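Local coordinates for Trm112p-like protein (Encephalitozoon cuniculi, PDB 3Q87) that binds zinc and, as the Trm112 activator subunit, partners the Mtq2 methyltransferase that methylates the translation termination factor eRF1, at residues 37-45 and 80-91. Numbering follows the deposited sequence.
Sequences VKIFNKHMF and PGDDEKIKEFLF
In the helical part of this Trm112 activator, away from the zinc site, the extended run Lys38-Phe40 and the first turn of helix 42-59 pack against helix 84-91 and the turn before it. Phe40 is the central side chain of 37-45. Its CG lies between the backbone N and the carbonyl carbon (chi1 70°), which turns the ring toward the short helix: CD2 meets Leu90 CD1 at 3.7 Å and CZ meets Ile86 CG2 at 3.9 Å. A wide ring suits this place because it reaches successive helical turns. The forked end of Leu90 suits two aromatic neighbours: CD1, besides meeting Phe40, stands 3.9 Å from the Phe45 centroid, almost on the ring normal, while CD2 touches Phe45 CE2. At the next helix residue, Phe91, Lys38 lays its chain across one ring face as a CH-pi contact, CB 3.7 Å from the centroid; lysine offers a long apolar stem whose amine can still lead away from the helix.

Two other lysines use their charged ends. Lys87 NZ donates to Lys38 O at 2.6 Å, nearly in line with the carbonyl (160°). Lys42, extended beyond CG, brings NZ to Pro80 O at 2.9 Å, from above the carbonyl plane, and to Asp83 OD1 at 3.0 Å in a salt bridge whose hydrogen bond is weak. Its charge probably eases repulsion between these two neighbouring acceptors. Asp83 holds the N-cap position without a side-chain capping bond; Lys87 is at most its long, less certain partner.

Phe76 of helix 70-78 touches Phe40, Asp83 and Ile86, and Leu56 of helix 42-59 meets Leu90. Phe4 stacks on Phe91, and the methyltransferase chain packs against Ile39 and Asn41.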
loop_
_atom_site.group_PDB
_atom_site.type_symbol
_atom_site.label_atom_id
_atom_site.label_comp_id
_atom_site.label_asym_id
_atom_site.label_seq_id
_atom_site.Cartn_x
_atom_site.Cartn_y
_atom_site.Cartn_z
ATOM N N VAL A 37 -12.991 4.871 -7.739
ATOM C CA VAL A 37 -12.100 4.025 -8.516
ATOM C C VAL A 37 -11.776 2.665 -7.879
ATOM O O VAL A 37 -11.230 2.578 -6.765
ATOM C CB VAL A 37 -10.809 4.788 -8.826
ATOM C CG1 VAL A 37 -10.059 4.127 -9.969
ATOM C CG2 VAL A 37 -11.156 6.230 -9.181
ATOM N N LYS A 38 -12.105 1.607 -8.611
ATOM C CA LYS A 38 -11.895 0.247 -8.143
ATOM C C LYS A 38 -11.058 -0.502 -9.150
ATOM O O LYS A 38 -11.581 -1.216 -9.993
ATOM C CB LYS A 38 -13.233 -0.481 -7.961
ATOM C CG LYS A 38 -13.990 -0.108 -6.694
ATOM C CD LYS A 38 -15.277 -0.919 -6.547
ATOM C CE LYS A 38 -16.450 -0.219 -7.192
ATOM N NZ LYS A 38 -16.875 0.965 -6.386
ATOM N N ILE A 39 -9.749 -0.332 -9.065
ATOM C CA ILE A 39 -8.841 -1.058 -9.923
ATOM C C ILE A 39 -8.222 -2.213 -9.135
ATOM O O ILE A 39 -7.780 -2.024 -7.998
ATOM C CB ILE A 39 -7.752 -0.121 -10.417
ATOM C CG1 ILE A 39 -8.399 1.098 -11.080
ATOM C CG2 ILE A 39 -6.827 -0.824 -11.383
ATOM C CD1 ILE A 39 -7.413 2.079 -11.591
ATOM N N PHE A 40 -8.222 -3.410 -9.719
ATOM C CA PHE A 40 -7.531 -4.555 -9.111
ATOM C C PHE A 40 -6.610 -5.309 -10.072
ATOM O O PHE A 40 -6.648 -5.103 -11.285
ATOM C CB PHE A 40 -8.520 -5.503 -8.417
ATOM C CG PHE A 40 -9.408 -6.282 -9.361
ATOM C CD1 PHE A 40 -10.451 -5.658 -10.044
ATOM C CD2 PHE A 40 -9.229 -7.652 -9.527
ATOM C CE1 PHE A 40 -11.285 -6.380 -10.901
ATOM C CE2 PHE A 40 -10.065 -8.386 -10.382
ATOM C CZ PHE A 40 -11.090 -7.745 -11.067
ATOM N N ASN A 41 -5.760 -6.165 -9.513
ATOM C CA ASN A 41 -4.783 -6.930 -10.283
ATOM C C ASN A 41 -5.412 -8.211 -10.810
ATOM O O ASN A 41 -5.267 -9.297 -10.227
ATOM C CB ASN A 41 -3.571 -7.229 -9.409
ATOM C CG ASN A 41 -3.043 -5.983 -8.741
ATOM O OD1 ASN A 41 -2.364 -5.173 -9.370
ATOM N ND2 ASN A 41 -3.384 -5.800 -7.469
ATOM N N LYS A 42 -6.135 -8.057 -11.914
ATOM C CA LYS A 42 -6.945 -9.129 -12.474
ATOM C C LYS A 42 -6.194 -10.454 -12.611
ATOM O O LYS A 42 -6.705 -11.492 -12.206
ATOM C CB LYS A 42 -7.557 -8.686 -13.802
ATOM C CG LYS A 42 -8.697 -7.712 -13.612
ATOM C CD LYS A 42 -9.240 -7.190 -14.928
ATOM C CE LYS A 42 -10.568 -6.488 -14.699
ATOM N NZ LYS A 42 -11.284 -6.185 -15.964
ATOM N N HIS A 43 -4.981 -10.413 -13.150
ATOM C CA HIS A 43 -4.203 -11.629 -13.341
ATOM C C HIS A 43 -4.010 -12.438 -12.049
ATOM O O HIS A 43 -3.894 -13.674 -12.091
ATOM C CB HIS A 43 -2.850 -11.310 -13.971
ATOM C CG HIS A 43 -1.884 -10.666 -13.029
ATOM N ND1 HIS A 43 -0.810 -11.344 -12.490
ATOM C CD2 HIS A 43 -1.824 -9.408 -12.530
ATOM C CE1 HIS A 43 -0.131 -10.532 -11.700
ATOM N NE2 HIS A 43 -0.726 -9.351 -11.705
ATOM N N MET A 44 -3.970 -11.751 -10.909
ATOM C CA MET A 44 -3.786 -12.436 -9.635
ATOM C C MET A 44 -4.996 -13.314 -9.336
ATOM O O MET A 44 -4.891 -14.334 -8.647
ATOM C CB MET A 44 -3.558 -11.439 -8.494
ATOM C CG MET A 44 -2.223 -10.686 -8.554
ATOM S SD MET A 44 -0.757 -11.750 -8.560
ATOM C CE MET A 44 -0.275 -11.694 -6.838
ATOM N N PHE A 45 -6.144 -12.910 -9.866
ATOM C CA PHE A 45 -7.393 -13.595 -9.595
ATOM C C PHE A 45 -7.846 -14.510 -10.741
ATOM O O PHE A 45 -8.841 -15.226 -10.607
ATOM C CB PHE A 45 -8.477 -12.578 -9.202
ATOM C CG PHE A 45 -8.143 -11.806 -7.953
ATOM C CD1 PHE A 45 -7.532 -10.568 -8.030
ATOM C CD2 PHE A 45 -8.402 -12.339 -6.702
ATOM C CE1 PHE A 45 -7.207 -9.865 -6.877
ATOM C CE2 PHE A 45 -8.077 -11.641 -5.544
ATOM C CZ PHE A 45 -7.478 -10.398 -5.639
ATOM N N PRO A 80 -12.497 -11.687 -18.542
ATOM C CA PRO A 80 -12.055 -10.872 -17.401
ATOM C C PRO A 80 -12.598 -9.449 -17.488
ATOM O O PRO A 80 -12.651 -8.747 -16.475
ATOM C CB PRO A 80 -10.526 -10.864 -17.541
ATOM C CG PRO A 80 -10.204 -12.039 -18.414
ATOM C CD PRO A 80 -11.364 -12.154 -19.357
ATOM N N GLY A 81 -13.000 -9.043 -18.691
ATOM C CA GLY A 81 -13.587 -7.736 -18.912
ATOM C C GLY A 81 -14.913 -7.575 -18.196
ATOM O O GLY A 81 -15.317 -6.459 -17.881
ATOM N N ASP A 82 -15.594 -8.690 -17.943
ATOM C CA ASP A 82 -16.868 -8.668 -17.228
ATOM C C ASP A 82 -16.649 -8.983 -15.758
ATOM O O ASP A 82 -16.817 -10.121 -15.312
ATOM C CB ASP A 82 -17.872 -9.648 -17.843
ATOM C CG ASP A 82 -18.607 -9.058 -19.036
ATOM O OD1 ASP A 82 -18.433 -7.848 -19.312
ATOM O OD2 ASP A 82 -19.362 -9.805 -19.697
ATOM N N ASP A 83 -16.276 -7.958 -15.005
ATOM C CA ASP A 83 -15.880 -8.150 -13.624
ATOM C C ASP A 83 -16.776 -7.374 -12.684
ATOM O O ASP A 83 -16.356 -7.004 -11.593
ATOM C CB ASP A 83 -14.427 -7.722 -13.431
ATOM C CG ASP A 83 -14.116 -6.408 -14.114
ATOM O OD1 ASP A 83 -14.209 -6.340 -15.357
ATOM O OD2 ASP A 83 -13.763 -5.443 -13.410
ATOM N N GLU A 84 -18.008 -7.120 -13.109
ATOM C CA GLU A 84 -18.963 -6.422 -12.259
ATOM C C GLU A 84 -19.201 -7.219 -10.978
ATOM O O GLU A 84 -19.261 -6.655 -9.883
ATOM C CB GLU A 84 -20.285 -6.181 -12.998
ATOM C CG GLU A 84 -20.125 -5.639 -14.422
ATOM C CD GLU A 84 -19.624 -6.689 -15.413
ATOM O OE1 GLU A 84 -20.113 -7.843 -15.372
ATOM O OE2 GLU A 84 -18.745 -6.357 -16.239
ATOM N N LYS A 85 -19.323 -8.535 -11.117
ATOM C CA LYS A 85 -19.576 -9.395 -9.970
ATOM C C LYS A 85 -18.312 -9.618 -9.148
ATOM O O LYS A 85 -18.370 -9.713 -7.925
ATOM C CB LYS A 85 -20.181 -10.727 -10.425
ATOM C CG LYS A 85 -21.660 -10.619 -10.734
ATOM C CD LYS A 85 -22.128 -11.630 -11.772
ATOM C CE LYS A 85 -23.554 -11.309 -12.217
ATOM N NZ LYS A 85 -23.982 -12.077 -13.419
ATOM N N ILE A 86 -17.172 -9.701 -9.825
ATOM C CA ILE A 86 -15.891 -9.858 -9.149
ATOM C C ILE A 86 -15.572 -8.620 -8.298
ATOM O O ILE A 86 -15.319 -8.732 -7.095
ATOM C CB ILE A 86 -14.766 -10.128 -10.169
ATOM C CG1 ILE A 86 -15.125 -11.336 -11.037
ATOM C CG2 ILE A 86 -13.432 -10.358 -9.473
ATOM C CD1 ILE A 86 -15.532 -12.566 -10.249
ATOM N N LYS A 87 -15.598 -7.447 -8.929
ATOM C CA LYS A 87 -15.388 -6.172 -8.238
ATOM C C LYS A 87 -16.268 -6.066 -7.005
ATOM O O LYS A 87 -15.850 -5.573 -5.962
ATOM C CB LYS A 87 -15.752 -5.008 -9.153
ATOM C CG LYS A 87 -14.692 -4.553 -10.138
ATOM C CD LYS A 87 -15.274 -3.415 -10.984
ATOM C CE LYS A 87 -14.394 -3.027 -12.158
ATOM N NZ LYS A 87 -13.306 -2.088 -11.779
ATOM N N GLU A 88 -17.512 -6.499 -7.144
ATOM C CA GLU A 88 -18.472 -6.407 -6.062
ATOM C C GLU A 88 -18.038 -7.292 -4.893
ATOM O O GLU A 88 -18.197 -6.932 -3.729
ATOM C CB GLU A 88 -19.847 -6.829 -6.582
ATOM C CG GLU A 88 -21.007 -6.579 -5.638
ATOM C CD GLU A 88 -22.349 -6.852 -6.301
ATOM O OE1 GLU A 88 -22.521 -6.459 -7.479
ATOM O OE2 GLU A 88 -23.224 -7.459 -5.646
ATOM N N PHE A 89 -17.489 -8.460 -5.208
ATOM C CA PHE A 89 -16.996 -9.359 -4.174
ATOM C C PHE A 89 -15.690 -8.818 -3.574
ATOM O O PHE A 89 -15.509 -8.818 -2.361
ATOM C CB PHE A 89 -16.787 -10.761 -4.765
ATOM C CG PHE A 89 -16.390 -11.814 -3.755
ATOM C CD1 PHE A 89 -17.339 -12.407 -2.937
ATOM C CD2 PHE A 89 -15.068 -12.243 -3.661
ATOM C CE1 PHE A 89 -16.981 -13.392 -2.024
ATOM C CE2 PHE A 89 -14.699 -13.228 -2.753
ATOM C CZ PHE A 89 -15.659 -13.802 -1.930
ATOM N N LEU A 90 -14.801 -8.329 -4.427
ATOM C CA LEU A 90 -13.452 -7.975 -3.980
ATOM C C LEU A 90 -13.394 -6.604 -3.296
ATOM O O LEU A 90 -12.499 -6.335 -2.492
ATOM C CB LEU A 90 -12.466 -8.053 -5.146
ATOM C CG LEU A 90 -12.184 -9.451 -5.722
ATOM C CD1 LEU A 90 -11.274 -9.381 -6.943
ATOM C CD2 LEU A 90 -11.581 -10.391 -4.673
ATOM N N PHE A 91 -14.360 -5.747 -3.610
ATOM C CA PHE A 91 -14.388 -4.398 -3.068
ATOM C C PHE A 91 -15.567 -4.207 -2.145
ATOM O O PHE A 91 -15.621 -3.241 -1.393
ATOM C CB PHE A 91 -14.449 -3.361 -4.196
ATOM C CG PHE A 91 -13.145 -3.175 -4.919
ATOM C CD1 PHE A 91 -12.230 -2.218 -4.495
ATOM C CD2 PHE A 91 -12.827 -3.963 -6.019
ATOM C CE1 PHE A 91 -11.021 -2.053 -5.154
ATOM C CE2 PHE A 91 -11.620 -3.805 -6.679
ATOM C CZ PHE A 91 -10.717 -2.846 -6.249
#